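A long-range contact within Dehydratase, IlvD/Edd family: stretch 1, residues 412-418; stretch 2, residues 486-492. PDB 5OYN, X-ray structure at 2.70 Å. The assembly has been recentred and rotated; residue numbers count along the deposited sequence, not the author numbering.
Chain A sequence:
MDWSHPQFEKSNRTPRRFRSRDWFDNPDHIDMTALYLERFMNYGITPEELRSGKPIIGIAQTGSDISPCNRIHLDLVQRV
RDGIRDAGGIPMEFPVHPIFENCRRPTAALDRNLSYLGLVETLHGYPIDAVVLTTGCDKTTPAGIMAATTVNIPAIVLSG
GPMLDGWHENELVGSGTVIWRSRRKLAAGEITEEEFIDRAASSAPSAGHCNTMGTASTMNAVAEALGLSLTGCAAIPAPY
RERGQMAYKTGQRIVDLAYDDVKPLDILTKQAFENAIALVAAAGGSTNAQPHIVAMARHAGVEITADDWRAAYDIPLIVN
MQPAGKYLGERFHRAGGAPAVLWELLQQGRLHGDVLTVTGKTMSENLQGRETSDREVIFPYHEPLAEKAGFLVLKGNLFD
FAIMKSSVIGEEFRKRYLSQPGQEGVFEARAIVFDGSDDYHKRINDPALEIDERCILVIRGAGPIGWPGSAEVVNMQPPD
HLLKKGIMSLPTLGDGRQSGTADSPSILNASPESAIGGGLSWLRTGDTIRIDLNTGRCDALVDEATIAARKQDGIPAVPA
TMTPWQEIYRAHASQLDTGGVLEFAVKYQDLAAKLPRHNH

Stretch 1 (412-418) EFRKRYL
Stretch 2 (486-492) GIMSLPT

The contact between residues 412-418 and 486-492 illustrates how the last turns of a helix can pack against an irregular segment through van der Waals packing of helix side chains on the side chains and backbone of the segment, with no hydrogen bond crossing between them. Although touching residues lie at least 71 positions apart in sequence, the two stretches together bury 315 Å².

Stretch 1 is helical through Tyr-417, with Arg-416 N bonded to Glu-412 O at 3.1 Å and Tyr-417 N to Phe-413 O at 3.1 Å; Leu-418 is the first residue to leave helical angles (phi/psi -93/19). Stretch 2 enters at Gly-486, whose positive phi (89/10) closes a Schellman motif and would jam a CB against the preceding carbonyl. Extended angles then prevail at Ile-487 (-91/102), Ser-489 (-146/144), Leu-490 (-111/161) and Pro-491 (-61/149), interrupted by Met-488 (-85/-27). The backbones come nearest at Phe-413 and Ser-489, whose CA atoms lie 7.1 Å apart.

Helical periodicity directs Phe-413, Arg-416 and Tyr-417 toward the partner, while Arg-414 and Lys-415 remain out of reach. Phe-413 (chi1 t, chi2 -81°) meets the segment with its ring edge: CD2 lies 4.0 Å from Ser-489 OG, and CE2 4.0 Å from Pro-491 N. Tyr-417 (chi1 m, chi2 -83°) instead offers a ring face to Pro-491, its CZ 3.4 Å from Pro-491 CD. The proline pyrrolidine, C-gamma endo, thus touches both aromatic residues. Leu-490 (m, t) points its CA-to-CB bond away, yet its side chain returns to place CD2 3.3 Å from Tyr-417 OH, a hydroxyl hydrogen-bonded elsewhere in the structure.

Arg-416 (t, t, m, chi4 -83°) extends the contact to Ile-487 (m, t): the guanidinium lays one face over the aliphatic chain, with NH2 3.8 Å from Ile-487 CG1. Even a charged group can therefore contribute by flat packing.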

# COMPACT_ATOMS: atom_id res chain seq x y z
N GLU A 412 -37.15 35.30 -0.63
CA GLU A 412 -36.96 36.73 -0.43
C GLU A 412 -36.51 37.40 -1.72
O GLU A 412 -36.97 38.51 -2.05
CB GLU A 412 -35.94 36.97 0.69
CG GLU A 412 -36.24 38.20 1.53
CD GLU A 412 -37.63 38.18 2.15
OE1 GLU A 412 -38.02 37.12 2.69
OE2 GLU A 412 -38.34 39.21 2.08
N PHE A 413 -35.61 36.76 -2.47
CA PHE A 413 -35.21 37.25 -3.79
C PHE A 413 -36.42 37.33 -4.72
O PHE A 413 -36.58 38.32 -5.45
CB PHE A 413 -34.14 36.32 -4.37
CG PHE A 413 -33.60 36.73 -5.73
CD1 PHE A 413 -34.30 36.43 -6.90
CD2 PHE A 413 -32.35 37.34 -5.84
CE1 PHE A 413 -33.78 36.78 -8.15
CE2 PHE A 413 -31.82 37.68 -7.08
CZ PHE A 413 -32.54 37.41 -8.24
N ARG A 414 -37.28 36.31 -4.70
CA ARG A 414 -38.47 36.31 -5.54
C ARG A 414 -39.35 37.52 -5.24
O ARG A 414 -39.68 38.30 -6.14
CB ARG A 414 -39.24 35.01 -5.34
CG ARG A 414 -40.38 34.82 -6.34
CD ARG A 414 -40.94 33.41 -6.31
NE ARG A 414 -39.91 32.41 -6.62
CZ ARG A 414 -39.53 32.08 -7.85
NH1 ARG A 414 -40.09 32.65 -8.92
NH2 ARG A 414 -38.58 31.16 -8.02
N LYS A 415 -39.72 37.70 -3.96
CA LYS A 415 -40.56 38.83 -3.57
C LYS A 415 -39.96 40.17 -3.97
O LYS A 415 -40.69 41.10 -4.32
CB LYS A 415 -40.80 38.82 -2.06
CG LYS A 415 -42.01 38.00 -1.63
CD LYS A 415 -42.15 37.97 -0.11
CE LYS A 415 -42.44 36.56 0.39
NZ LYS A 415 -41.83 36.29 1.73
N ARG A 416 -38.64 40.30 -3.95
CA ARG A 416 -38.02 41.60 -4.18
C ARG A 416 -38.01 41.99 -5.66
O ARG A 416 -38.25 43.15 -6.00
CB ARG A 416 -36.60 41.63 -3.61
CG ARG A 416 -35.97 43.01 -3.60
CD ARG A 416 -34.54 43.01 -3.06
NE ARG A 416 -34.38 42.15 -1.89
CZ ARG A 416 -34.69 42.53 -0.65
NH1 ARG A 416 -35.17 43.75 -0.43
NH2 ARG A 416 -34.51 41.68 0.36
N TYR A 417 -37.72 41.04 -6.55
CA TYR A 417 -37.50 41.39 -7.95
C TYR A 417 -38.51 40.79 -8.91
O TYR A 417 -38.97 41.48 -9.83
CB TYR A 417 -36.09 40.96 -8.40
CG TYR A 417 -34.99 41.44 -7.49
CD1 TYR A 417 -34.47 42.73 -7.62
CD2 TYR A 417 -34.45 40.60 -6.52
CE1 TYR A 417 -33.44 43.17 -6.79
CE2 TYR A 417 -33.42 41.03 -5.69
CZ TYR A 417 -32.93 42.31 -5.83
OH TYR A 417 -31.92 42.72 -4.99
N LEU A 418 -38.87 39.52 -8.74
CA LEU A 418 -39.73 38.85 -9.70
C LEU A 418 -41.20 38.92 -9.33
O LEU A 418 -42.00 38.12 -9.84
CB LEU A 418 -39.31 37.39 -9.85
CG LEU A 418 -37.82 37.08 -9.68
CD1 LEU A 418 -37.60 35.58 -9.74
CD2 LEU A 418 -36.97 37.80 -10.72
N GLY A 486 -30.06 42.91 6.25
CA GLY A 486 -30.78 41.68 5.98
C GLY A 486 -31.00 41.35 4.52
O GLY A 486 -31.76 40.43 4.22
N ILE A 487 -30.37 42.09 3.60
CA ILE A 487 -30.53 41.84 2.17
C ILE A 487 -29.43 40.86 1.78
O ILE A 487 -28.27 41.23 1.61
CB ILE A 487 -30.46 43.13 1.37
CG1 ILE A 487 -31.74 43.94 1.64
CG2 ILE A 487 -30.29 42.84 -0.13
CD1 ILE A 487 -31.84 45.20 0.85
N MET A 488 -29.81 39.59 1.62
CA MET A 488 -28.81 38.53 1.58
C MET A 488 -28.21 38.34 0.19
O MET A 488 -27.07 37.89 0.07
CB MET A 488 -29.41 37.22 2.09
CG MET A 488 -29.76 37.25 3.57
SD MET A 488 -28.50 38.11 4.55
CE MET A 488 -27.16 36.91 4.47
N SER A 489 -28.95 38.67 -0.86
CA SER A 489 -28.43 38.52 -2.21
C SER A 489 -28.98 39.62 -3.11
O SER A 489 -30.12 40.05 -2.95
CB SER A 489 -28.78 37.15 -2.79
OG SER A 489 -30.13 36.81 -2.53
N LEU A 490 -28.14 40.09 -4.02
CA LEU A 490 -28.55 40.89 -5.16
C LEU A 490 -28.38 40.09 -6.44
O LEU A 490 -27.68 39.07 -6.45
CB LEU A 490 -27.74 42.20 -5.24
CG LEU A 490 -27.75 43.02 -3.96
CD1 LEU A 490 -26.58 44.00 -3.95
CD2 LEU A 490 -29.10 43.74 -3.73
N PRO A 491 -29.06 40.48 -7.52
CA PRO A 491 -28.89 39.77 -8.78
C PRO A 491 -27.44 39.83 -9.24
O PRO A 491 -26.71 40.78 -8.96
CB PRO A 491 -29.83 40.50 -9.74
CG PRO A 491 -30.32 41.70 -9.01
CD PRO A 491 -30.20 41.40 -7.56
N THR A 492 -27.03 38.78 -9.94
CA THR A 492 -25.63 38.57 -10.27
C THR A 492 -25.53 38.12 -11.71
O THR A 492 -26.40 37.39 -12.20
CB THR A 492 -24.97 37.54 -9.34
OG1 THR A 492 -25.90 36.49 -9.03
CG2 THR A 492 -24.51 38.19 -8.03